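Local coordinates for protein butyrophilin subfamily 1 member A1 (Bos taurus, PDB 4HH8) that probably helps secrete milk-fat droplets and probably restrains activated T cells, this piece being the two extracellular immunoglobulin domains of the membrane protein, at residues Pro14-Pro20 and Pro35-Pro40; Asn41-Lys45 and Ile88-Ser92; Cys150-Tyr156 and Cys204-Asn208; Pro157-Val161 and Ser173-Arg178. The protein carries 1 engineered substitution. One frame throughout, in Å; residues are numbered along the deposited sequence.

Contact 1: residues Pro14-Pro20 and Pro35-Pro40; sequences PFDVIGP and PCRLSP
Ile18 lies against Ser39 and beside the edge of the Arg37 guanidinium, its CD1 3.5 Å from Ser39 CB and 3.8 Å from Arg37 NE, on the outer face of an antiparallel pair that joins the A and B strands of the immunoglobulin V-type domain. Strands 16-18 and 35-39 run at 148°, their axes 4.5 Å apart at closest approach. Asp16 faces Ser39 and Ile18 faces Arg37 as hydrogen-bonded pairs: Asp16 N to Ser39 O 2.6 Å, Ser39 N to Asp16 O 2.7 Å, Ile18 N to Arg37 O 2.8 Å, Arg37 N to Ile18 O 3.1 Å. Between them Val17 and Leu38 form a non-hydrogen-bonded pair, CA to CA 4.6 Å. Their side chains turn inward, where Phe112 meets both; Leu38 (m, t) brings CD2 3.8 Å from Val17 CG2 and 3.7 Å from Phe15 CD1, Phe15 being p at chi1. Cys36, disulfide-bonded to Cys110, also lies inside. A cis peptide precedes Pro40. Beyond strand 16-18, Pro20 CG packs 3.8 Å from Pro35 CD.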
loop_
_atom_site.group_PDB
_atom_site.type_symbol
_atom_site.label_atom_id
_atom_site.label_comp_id
_atom_site.label_asym_id
_atom_site.label_seq_id
_atom_site.Cartn_x
_atom_site.Cartn_y
_atom_site.Cartn_z
ATOM N N PRO A 14 -30.951 -14.611 5.422
ATOM C CA PRO A 14 -31.560 -13.605 6.281
ATOM C C PRO A 14 -30.562 -12.552 6.828
ATOM O O PRO A 14 -30.807 -11.941 7.851
ATOM C CB PRO A 14 -32.141 -14.455 7.420
ATOM C CG PRO A 14 -31.234 -15.676 7.491
ATOM C CD PRO A 14 -30.757 -15.914 6.097
ATOM N N PHE A 15 -29.450 -12.339 6.126
ATOM C CA PHE A 15 -28.451 -11.355 6.520
ATOM C C PHE A 15 -27.627 -10.951 5.318
ATOM O O PHE A 15 -27.538 -11.698 4.339
ATOM C CB PHE A 15 -27.512 -11.927 7.598
ATOM C CG PHE A 15 -26.747 -13.165 7.173
ATOM C CD1 PHE A 15 -25.608 -13.072 6.376
ATOM C CD2 PHE A 15 -27.146 -14.423 7.604
ATOM C CE1 PHE A 15 -24.886 -14.218 6.002
ATOM C CE2 PHE A 15 -26.424 -15.583 7.243
ATOM C CZ PHE A 15 -25.300 -15.472 6.442
ATOM N N ASP A 16 -27.014 -9.775 5.404
ATOM C CA ASP A 16 -25.979 -9.410 4.437
ATOM C C ASP A 16 -24.645 -9.146 5.125
ATOM O O ASP A 16 -24.550 -8.990 6.356
ATOM C CB ASP A 16 -26.391 -8.208 3.550
ATOM C CG ASP A 16 -27.624 -8.508 2.686
ATOM O OD1 ASP A 16 -27.568 -9.450 1.844
ATOM O OD2 ASP A 16 -28.661 -7.804 2.862
ATOM N N VAL A 17 -23.619 -9.122 4.295
ATOM C CA VAL A 17 -22.248 -8.904 4.713
ATOM C C VAL A 17 -21.810 -7.641 3.983
ATOM O O VAL A 17 -21.860 -7.593 2.772
ATOM C CB VAL A 17 -21.350 -10.090 4.311
ATOM C CG1 VAL A 17 -19.879 -9.715 4.475
ATOM C CG2 VAL A 17 -21.670 -11.282 5.136
ATOM N N ILE A 18 -21.386 -6.636 4.742
ATOM C CA ILE A 18 -20.964 -5.364 4.196
ATOM C C ILE A 18 -19.461 -5.160 4.344
ATOM O O ILE A 18 -18.928 -5.323 5.430
ATOM C CB ILE A 18 -21.675 -4.193 4.932
ATOM C CG1 ILE A 18 -23.156 -4.495 5.134
ATOM C CG2 ILE A 18 -21.532 -2.885 4.119
ATOM C CD1 ILE A 18 -23.885 -3.440 5.959
ATOM N N GLY A 19 -18.775 -4.776 3.271
ATOM C CA GLY A 19 -17.363 -4.407 3.378
ATOM C C GLY A 19 -17.192 -2.916 3.652
ATOM O O GLY A 19 -18.171 -2.181 3.685
ATOM N N PRO A 20 -15.952 -2.452 3.871
ATOM C CA PRO A 20 -15.802 -1.007 4.169
ATOM C C PRO A 20 -16.153 -0.090 2.991
ATOM O O PRO A 20 -16.043 -0.510 1.834
ATOM C CB PRO A 20 -14.314 -0.856 4.534
ATOM C CG PRO A 20 -13.747 -2.281 4.584
ATOM C CD PRO A 20 -14.657 -3.159 3.799
ATOM N N PRO A 35 -11.925 -5.227 7.862
ATOM C CA PRO A 35 -13.216 -5.418 8.573
ATOM C C PRO A 35 -14.315 -5.802 7.623
ATOM O O PRO A 35 -14.243 -5.503 6.429
ATOM C CB PRO A 35 -13.487 -4.050 9.192
ATOM C CG PRO A 35 -12.598 -3.024 8.310
ATOM C CD PRO A 35 -11.716 -3.845 7.386
ATOM N N CYS A 36 -15.281 -6.550 8.124
ATOM C CA CYS A 36 -16.541 -6.776 7.445
ATOM C C CYS A 36 -17.568 -6.973 8.555
ATOM O O CYS A 36 -17.221 -7.413 9.662
ATOM C CB CYS A 36 -16.500 -8.007 6.558
ATOM S SG CYS A 36 -15.568 -7.816 5.053
ATOM N N ARG A 37 -18.819 -6.635 8.270
ATOM C CA ARG A 37 -19.871 -6.738 9.281
ATOM C C ARG A 37 -21.156 -7.275 8.691
ATOM O O ARG A 37 -21.419 -7.129 7.494
ATOM C CB ARG A 37 -20.107 -5.405 10.025
ATOM C CG ARG A 37 -20.449 -4.222 9.121
ATOM C CD ARG A 37 -21.105 -3.020 9.838
ATOM N NE ARG A 37 -21.720 -2.124 8.832
ATOM C CZ ARG A 37 -22.019 -0.826 8.995
ATOM N NH1 ARG A 37 -21.773 -0.195 10.149
ATOM N NH2 ARG A 37 -22.563 -0.148 7.983
ATOM N N LEU A 38 -21.941 -7.911 9.553
ATOM C CA LEU A 38 -23.276 -8.348 9.189
ATOM C C LEU A 38 -24.240 -7.174 9.163
ATOM O O LEU A 38 -24.085 -6.239 9.953
ATOM C CB LEU A 38 -23.777 -9.399 10.190
ATOM C CG LEU A 38 -23.150 -10.793 10.020
ATOM C CD1 LEU A 38 -23.777 -11.800 10.997
ATOM C CD2 LEU A 38 -23.232 -11.330 8.586
ATOM N N SER A 39 -25.222 -7.250 8.259
ATOM C CA SER A 39 -26.441 -6.427 8.278
ATOM C C SER A 39 -27.627 -7.385 8.251
ATOM O O SER A 39 -27.758 -8.182 7.322
ATOM C CB SER A 39 -26.553 -5.503 7.062
ATOM O OG SER A 39 -27.476 -4.443 7.326
ATOM N N PRO A 40 -28.484 -7.339 9.269
ATOM C CA PRO A 40 -28.505 -6.485 10.463
ATOM C C PRO A 40 -27.394 -6.819 11.442
ATOM O O PRO A 40 -26.708 -7.837 11.287
ATOM C CB PRO A 40 -29.849 -6.828 11.101
ATOM C CG PRO A 40 -30.097 -8.232 10.614
ATOM C CD PRO A 40 -29.627 -8.265 9.232
#

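Contact 2: residues Asn41-Lys45 and Ile88-Ser92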
loop_
_atom_site.group_PDB
_atom_site.type_symbol
_atom_site.label_atom_id
_atom_site.label_comp_id
_atom_site.label_asym_id
_atom_site.label_seq_id
_atom_site.Cartn_x
_atom_site.Cartn_y
_atom_site.Cartn_z
ATOM N N ASN A 41 -27.248 -5.989 12.468
ATOM C CA ASN A 41 -26.158 -6.140 13.417
ATOM C C ASN A 41 -26.384 -7.266 14.437
ATOM O O ASN A 41 -26.412 -7.049 15.652
ATOM C CB ASN A 41 -25.857 -4.800 14.083
ATOM C CG ASN A 41 -27.080 -4.171 14.697
ATOM O OD1 ASN A 41 -28.214 -4.365 14.230
ATOM N ND2 ASN A 41 -26.867 -3.433 15.772
ATOM N N VAL A 42 -26.521 -8.483 13.924
ATOM C CA VAL A 42 -26.698 -9.651 14.781
ATOM C C VAL A 42 -25.358 -10.335 15.084
ATOM O O VAL A 42 -24.398 -10.131 14.372
ATOM C CB VAL A 42 -27.738 -10.648 14.167
ATOM C CG1 VAL A 42 -29.141 -10.031 14.223
ATOM C CG2 VAL A 42 -27.375 -11.057 12.721
ATOM N N SER A 43 -25.298 -11.130 16.148
ATOM C CA SER A 43 -24.065 -11.842 16.502
ATOM C C SER A 43 -23.517 -12.702 15.379
ATOM O O SER A 43 -24.258 -13.400 14.716
ATOM C CB SER A 43 -24.248 -12.750 17.700
ATOM O OG SER A 43 -23.013 -13.426 17.941
ATOM N N ALA A 44 -22.212 -12.633 15.176
ATOM C CA ALA A 44 -21.541 -13.522 14.232
ATOM C C ALA A 44 -20.799 -14.693 14.946
ATOM O O ALA A 44 -20.160 -15.490 14.258
ATOM C CB ALA A 44 -20.575 -12.729 13.300
ATOM N N LYS A 45 -20.892 -14.780 16.285
ATOM C CA LYS A 45 -20.212 -15.858 17.076
ATOM C C LYS A 45 -20.606 -17.239 16.599
ATOM O O LYS A 45 -21.792 -17.531 16.537
ATOM C CB LYS A 45 -20.548 -15.782 18.580
ATOM C CG LYS A 45 -19.914 -14.604 19.307
ATOM C CD LYS A 45 -20.005 -14.753 20.831
ATOM C CE LYS A 45 -20.002 -13.383 21.500
ATOM N NZ LYS A 45 -20.662 -13.421 22.846
ATOM N N ILE A 88 -17.801 -8.855 17.861
ATOM C CA ILE A 88 -18.415 -9.981 17.156
ATOM C C ILE A 88 -19.884 -10.196 17.524
ATOM O O ILE A 88 -20.702 -10.617 16.677
ATOM C CB ILE A 88 -17.577 -11.287 17.331
ATOM C CG1 ILE A 88 -18.005 -12.355 16.316
ATOM C CG2 ILE A 88 -17.560 -11.764 18.845
ATOM C CD1 ILE A 88 -17.133 -13.644 16.410
ATOM N N ALA A 89 -20.233 -9.888 18.760
ATOM C CA ALA A 89 -21.603 -10.073 19.208
ATOM C C ALA A 89 -22.588 -9.150 18.506
ATOM O O ALA A 89 -23.804 -9.372 18.562
ATOM C CB ALA A 89 -21.727 -9.907 20.718
ATOM N N GLU A 90 -22.086 -8.121 17.845
ATOM C CA GLU A 90 -22.970 -7.317 17.005
ATOM C C GLU A 90 -22.667 -7.493 15.522
ATOM O O GLU A 90 -23.201 -6.753 14.672
ATOM C CB GLU A 90 -22.980 -5.847 17.431
ATOM C CG GLU A 90 -21.733 -5.053 17.077
ATOM C CD GLU A 90 -21.851 -3.593 17.525
ATOM O OE1 GLU A 90 -22.638 -2.848 16.889
ATOM O OE2 GLU A 90 -21.167 -3.202 18.515
ATOM N N GLY A 91 -21.830 -8.480 15.201
ATOM C CA GLY A 91 -21.670 -8.891 13.814
ATOM C C GLY A 91 -20.484 -8.263 13.110
ATOM O O GLY A 91 -20.288 -8.472 11.929
ATOM N N SER A 92 -19.676 -7.530 13.859
ATOM C CA SER A 92 -18.540 -6.800 13.325
ATOM C C SER A 92 -17.210 -7.424 13.751
ATOM O O SER A 92 -16.945 -7.581 14.946
ATOM C CB SER A 92 -18.614 -5.344 13.790
ATOM O OG SER A 92 -17.707 -4.550 13.046
#
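The backbone of 88-92 turns tightly while that of 41-45 passes across it, and the two meet mainly through main-chain atoms. Ile88 to Gly91 form a type I turn that starts with a short 3-10 segment at 88-89. Ile88 O is the hub: it accepts from Gly91 N within the turn at 2.8 Å and from Ala44 N across the contact at 2.9 Å, the latter almost straight at 178°. Gly91, with phi of 96°, sits so close to the 41-45 segment that its CA is 3.0 Å from Val42 O; a CB there would clash with that oxygen and press against the carbonyl of Glu90. In 41-45 an ST turn sets the bend, Ser43 OG accepting from Lys45 N at 3.0 Å.

Side chains add apolar cover. Ala44 CB points toward the turn, 4.0 Å from Ile88 CG1, and the extended Lys45 side chain lies along 88-89, CG 3.7 Å from Ile88 CG2 and CE 4.0 Å from Ala89 CB. At the other end is Asn41, a glycosylation site without sugar in this structure; Asn41 CB lies 3.3 Å from Glu90 O. Together the loops, BC and DE of the V-type domain, close one end of the sandwich: Gly91 is backbone hydrogen-bonded to Leu38 of strand 32-39, which also packs on Ala44, and the chain then enters strand 92-97.

Contact 3: residues Cys150-Tyr156 and Cys204-Asn208. Engineered in segment 204-208: Ala205 (natural residue Cys).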
loop_
_atom_site.group_PDB
_atom_site.type_symbol
_atom_site.label_atom_id
_atom_site.label_comp_id
_atom_site.label_asym_id
_atom_site.label_seq_id
_atom_site.Cartn_x
_atom_site.Cartn_y
_atom_site.Cartn_z
ATOM N N CYS A 150 18.030 12.447 -9.738
ATOM C CA CYS A 150 17.417 12.344 -8.416
ATOM C C CYS A 150 17.074 10.894 -8.149
ATOM O O CYS A 150 16.481 10.188 -8.986
ATOM C CB CYS A 150 16.173 13.226 -8.311
ATOM S SG CYS A 150 15.294 13.172 -6.735
ATOM N N THR A 151 17.407 10.469 -6.955
ATOM C CA THR A 151 17.426 9.065 -6.621
ATOM C C THR A 151 16.751 8.846 -5.262
ATOM O O THR A 151 16.853 9.679 -4.394
ATOM C CB THR A 151 18.896 8.650 -6.678
ATOM O OG1 THR A 151 19.170 8.041 -7.966
ATOM C CG2 THR A 151 19.252 7.782 -5.557
ATOM N N SER A 152 15.975 7.772 -5.113
ATOM C CA SER A 152 15.416 7.429 -3.831
ATOM C C SER A 152 15.007 5.971 -3.910
ATOM O O SER A 152 14.721 5.449 -4.990
ATOM C CB SER A 152 14.244 8.343 -3.454
ATOM O OG SER A 152 13.615 7.950 -2.231
ATOM N N VAL A 153 14.953 5.342 -2.751
ATOM C CA VAL A 153 14.875 3.905 -2.605
ATOM C C VAL A 153 13.682 3.570 -1.716
ATOM O O VAL A 153 13.436 4.286 -0.749
ATOM C CB VAL A 153 16.217 3.480 -1.943
ATOM C CG1 VAL A 153 16.084 2.291 -1.008
ATOM C CG2 VAL A 153 17.305 3.281 -3.014
ATOM N N GLY A 154 12.914 2.525 -2.047
ATOM C CA GLY A 154 11.946 1.936 -1.081
ATOM C C GLY A 154 10.484 2.432 -1.081
ATOM O O GLY A 154 9.814 2.449 -0.043
ATOM N N TRP A 155 9.957 2.803 -2.236
ATOM C CA TRP A 155 8.605 3.343 -2.285
ATOM C C TRP A 155 7.652 2.288 -2.726
ATOM O O TRP A 155 7.999 1.462 -3.546
ATOM C CB TRP A 155 8.520 4.522 -3.246
ATOM C CG TRP A 155 9.427 5.599 -2.855
ATOM C CD1 TRP A 155 10.786 5.635 -3.055
ATOM C CD2 TRP A 155 9.090 6.778 -2.116
ATOM N NE1 TRP A 155 11.296 6.787 -2.519
ATOM C CE2 TRP A 155 10.282 7.510 -1.942
ATOM C CE3 TRP A 155 7.882 7.323 -1.645
ATOM C CZ2 TRP A 155 10.316 8.739 -1.268
ATOM C CZ3 TRP A 155 7.916 8.550 -0.987
ATOM C CH2 TRP A 155 9.128 9.226 -0.776
ATOM N N TYR A 156 6.438 2.335 -2.201
ATOM C CA TYR A 156 5.401 1.495 -2.717
ATOM C C TYR A 156 4.083 2.259 -2.638
ATOM O O TYR A 156 3.818 2.895 -1.629
ATOM C CB TYR A 156 5.357 0.125 -1.990
ATOM C CG TYR A 156 4.506 -0.835 -2.775
ATOM C CD1 TYR A 156 5.065 -1.623 -3.796
ATOM C CD2 TYR A 156 3.131 -0.885 -2.577
ATOM C CE1 TYR A 156 4.268 -2.478 -4.551
ATOM C CE2 TYR A 156 2.328 -1.729 -3.340
ATOM C CZ TYR A 156 2.902 -2.502 -4.320
ATOM O OH TYR A 156 2.096 -3.322 -5.055
ATOM N N CYS A 204 13.698 18.393 -6.070
ATOM C CA CYS A 204 13.142 17.160 -6.562
ATOM C C CYS A 204 12.254 16.674 -5.437
ATOM O O CYS A 204 12.709 16.604 -4.312
ATOM C CB CYS A 204 14.268 16.140 -6.831
ATOM S SG CYS A 204 13.648 14.432 -7.190
ATOM N N ALA A 205 10.993 16.355 -5.720
ATOM C CA ALA A 205 10.116 15.810 -4.710
ATOM C C ALA A 205 9.704 14.437 -5.143
ATOM O O ALA A 205 9.366 14.235 -6.307
ATOM C CB ALA A 205 8.862 16.691 -4.501
ATOM N N ILE A 206 9.733 13.491 -4.210
ATOM C CA ILE A 206 9.240 12.185 -4.477
ATOM C C ILE A 206 7.981 12.023 -3.642
ATOM O O ILE A 206 8.030 12.175 -2.430
ATOM C CB ILE A 206 10.259 11.049 -4.038
ATOM C CG1 ILE A 206 11.690 11.290 -4.576
ATOM C CG2 ILE A 206 9.758 9.724 -4.446
ATOM C CD1 ILE A 206 11.831 11.286 -6.082
ATOM N N ARG A 207 6.874 11.640 -4.251
ATOM C CA ARG A 207 5.648 11.602 -3.486
ATOM C C ARG A 207 4.972 10.266 -3.564
ATOM O O ARG A 207 4.781 9.740 -4.648
ATOM C CB ARG A 207 4.703 12.690 -4.051
ATOM C CG ARG A 207 3.388 12.832 -3.288
ATOM C CD ARG A 207 2.602 14.018 -3.832
ATOM N NE ARG A 207 1.299 14.155 -3.192
ATOM C CZ ARG A 207 1.084 14.834 -2.070
ATOM N NH1 ARG A 207 2.099 15.427 -1.430
ATOM N NH2 ARG A 207 -0.142 14.917 -1.586
ATOM N N ASN A 208 4.566 9.736 -2.420
ATOM C CA ASN A 208 3.654 8.609 -2.391
ATOM C C ASN A 208 2.210 9.150 -2.454
ATOM O O ASN A 208 1.698 9.673 -1.456
ATOM C CB ASN A 208 3.903 7.802 -1.127
ATOM C CG ASN A 208 3.168 6.505 -1.098
ATOM O OD1 ASN A 208 1.981 6.476 -1.342
ATOM N ND2 ASN A 208 3.872 5.392 -0.769
#
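A disulfide makes the covalent link: Cys150 SG to Cys204 SG, 2.1 Å with chi3 of -86°, joins strand 146-155 to strand 201-208 across the sandwich, the B-to-F bond characteristic of immunoglobulin domains. Segments 150-155 and 204-208 run roughly parallel, 29° apart, their axes 8.4 Å apart at closest approach, as suits facing sheets. Apolar packing follows the bond. Ile206 CD1 lies 4.0 Å from Cys150 SG, and Ile206 CG2 sits over the Trp155 six-membered ring in a CH-pi contact, 3.5 Å from its centroid. Polar contacts hold the indole and the strand end: Trp155 NE1 donates to Ser152 OG at 2.6 Å, and Asn208 ND2 reaches Tyr156 O at 2.6 Å in a weak bond, its stronger partner being Ala129 O. Gly154 and Trp155 form a G1 bulge opposite Phe186. Ala205, engineered from Cys, points away from strand 146-155. Strand 146-155 lies between 135-140 and 186-194, strand 201-208 between 160-165 and 213-220, and Trp163 packs against both cysteines.

Contact 4: residues Pro157-Val161 and Ser173-Arg178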
loop_
_atom_site.group_PDB
_atom_site.type_symbol
_atom_site.label_atom_id
_atom_site.label_comp_id
_atom_site.label_asym_id
_atom_site.label_seq_id
_atom_site.Cartn_x
_atom_site.Cartn_y
_atom_site.Cartn_z
ATOM N N PRO A 157 3.279 2.276 -3.714
ATOM C CA PRO A 157 3.548 1.722 -5.040
ATOM C C PRO A 157 4.499 2.654 -5.793
ATOM O O PRO A 157 5.311 3.346 -5.155
ATOM C CB PRO A 157 2.126 1.637 -5.685
ATOM C CG PRO A 157 1.365 2.926 -5.033
ATOM C CD PRO A 157 1.923 2.897 -3.606
ATOM N N GLU A 158 4.445 2.653 -7.133
ATOM C CA GLU A 158 5.246 3.566 -7.931
ATOM C C GLU A 158 5.059 4.998 -7.398
ATOM O O GLU A 158 3.940 5.494 -7.337
ATOM C CB GLU A 158 4.829 3.496 -9.406
ATOM C CG GLU A 158 5.169 2.155 -10.109
ATOM C CD GLU A 158 4.061 1.060 -9.968
ATOM O OE1 GLU A 158 3.204 1.100 -9.058
ATOM O OE2 GLU A 158 4.027 0.156 -10.806
ATOM N N PRO A 159 6.151 5.655 -7.016
ATOM C CA PRO A 159 6.104 7.026 -6.499
ATOM C C PRO A 159 6.202 8.066 -7.659
ATOM O O PRO A 159 6.675 7.747 -8.758
ATOM C CB PRO A 159 7.363 7.077 -5.616
ATOM C CG PRO A 159 8.346 6.231 -6.458
ATOM C CD PRO A 159 7.530 5.100 -6.969
ATOM N N GLN A 160 5.745 9.283 -7.412
ATOM C CA GLN A 160 5.755 10.331 -8.415
ATOM C C GLN A 160 6.950 11.207 -8.142
ATOM O O GLN A 160 7.320 11.403 -6.988
ATOM C CB GLN A 160 4.445 11.138 -8.326
ATOM C CG GLN A 160 4.426 12.593 -8.936
ATOM C CD GLN A 160 3.142 13.364 -8.555
ATOM O OE1 GLN A 160 3.167 14.282 -7.744
ATOM N NE2 GLN A 160 2.022 12.947 -9.101
ATOM N N VAL A 161 7.571 11.693 -9.210
ATOM C CA VAL A 161 8.699 12.590 -9.146
ATOM C C VAL A 161 8.210 13.973 -9.622
ATOM O O VAL A 161 7.524 14.051 -10.609
ATOM C CB VAL A 161 9.814 12.123 -10.085
ATOM C CG1 VAL A 161 11.000 13.056 -10.021
ATOM C CG2 VAL A 161 10.277 10.639 -9.766
ATOM N N SER A 173 10.638 15.439 -15.745
ATOM C CA SER A 173 11.928 14.763 -15.973
ATOM C C SER A 173 12.252 14.661 -17.468
ATOM O O SER A 173 11.385 14.781 -18.324
ATOM C CB SER A 173 11.935 13.348 -15.357
ATOM O OG SER A 173 11.455 13.373 -14.010
HETATM N N MSE A 174 13.519 14.415 -17.771
HETATM C CA MSE A 174 13.941 13.926 -19.088
HETATM C C MSE A 174 13.594 12.466 -19.171
HETATM O O MSE A 174 12.848 12.033 -20.070
HETATM C CB MSE A 174 15.439 14.085 -19.256
HETATM C CG MSE A 174 15.804 15.354 -20.036
HETATM SE SE MSE A 174 15.283 15.228 -21.949
HETATM C CE MSE A 174 16.963 14.322 -22.516
ATOM N N SER A 175 14.149 11.700 -18.235
ATOM C CA SER A 175 13.929 10.283 -18.214
ATOM C C SER A 175 13.596 9.828 -16.793
ATOM O O SER A 175 13.976 10.472 -15.863
ATOM C CB SER A 175 15.171 9.556 -18.709
ATOM O OG SER A 175 16.212 9.665 -17.746
ATOM N N GLU A 176 12.923 8.697 -16.640
ATOM C CA GLU A 176 12.738 8.144 -15.329
ATOM C C GLU A 176 12.799 6.653 -15.394
ATOM O O GLU A 176 12.400 6.063 -16.396
ATOM C CB GLU A 176 11.369 8.471 -14.718
ATOM C CG GLU A 176 10.866 9.861 -14.939
ATOM C CD GLU A 176 9.651 10.183 -14.080
ATOM O OE1 GLU A 176 8.786 9.293 -13.817
ATOM O OE2 GLU A 176 9.574 11.346 -13.670
ATOM N N SER A 177 13.155 6.082 -14.244
ATOM C CA SER A 177 13.215 4.645 -14.005
ATOM C C SER A 177 12.693 4.262 -12.656
ATOM O O SER A 177 13.032 4.910 -11.679
ATOM C CB SER A 177 14.696 4.217 -13.949
ATOM O OG SER A 177 14.928 3.577 -15.134
ATOM N N ARG A 178 11.969 3.147 -12.603
ATOM C CA ARG A 178 11.602 2.514 -11.364
ATOM C C ARG A 178 11.905 1.005 -11.414
ATOM O O ARG A 178 11.591 0.369 -12.360
ATOM C CB ARG A 178 10.112 2.748 -11.083
ATOM C CG ARG A 178 9.814 4.184 -10.726
ATOM C CD ARG A 178 8.370 4.520 -10.899
ATOM N NE ARG A 178 8.085 5.927 -10.637
ATOM C CZ ARG A 178 8.270 6.928 -11.512
ATOM N NH1 ARG A 178 8.742 6.708 -12.752
ATOM N NH2 ARG A 178 7.929 8.154 -11.159
#
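At an edge of the second immunoglobulin domain's beta sandwich, Arg178 of the D strand reaches across to the chain entering strand 160-165, so that a side chain, and not strand pairing, joins the two sheets here. Its guanidinium grips one carbonyl twice: Pro159 O accepts from Arg178 NE at 3.0 Å and from Arg178 NH2 at 2.7 Å, lying near the guanidinium plane. Two more donor bonds go to Glu176 within its own strand, Arg178 NH1 to Glu176 OE1 at 2.8 Å and Arg178 NH2 to the same oxygen at 3.0 Å, a salt bridge that probably helps orient the arginine. The second carboxylate oxygen, Glu176 OE2, takes a hydrogen bond from Ser173 OG at 2.8 Å, and that hydroxyl is in turn hydrogen-bonded to Trp163 NE1. A chain of polar groups thus runs from Pro159 through Arg178 and Glu176 to Ser173. Val161 points toward 173-178 and packs against Val188 and Ile206, one from each sheet. Val161 CB lies 3.7 Å from Glu176 OE2, its CG1 4.0 Å from Ser173 OG, and its CG2 3.7 Å from Arg178 NH2.

In the fold
From the N terminus, contact 1 closes a loop of 14 residues by pairing the first strand with strand 32-39. Next, 41-45 opens contact 2, which spans 42 residues to 88-92; the two follow in series but touch, with Leu38 N 2.9 Å from Gly91 O, and both belong to the V-type domain. The chain then passes into the second domain, where contact 3 closes a 47-residue loop across the sandwich. Contact 4, closing an 11-residue loop between strands 160-165 and 175-180 of the two facing sheets, is nested inside that loop, and the two meet at Gln160 O and Arg207 N, 2.8 Å apart, on neighbouring strands. Contacts 1 and 3 have centres about 39 Å apart.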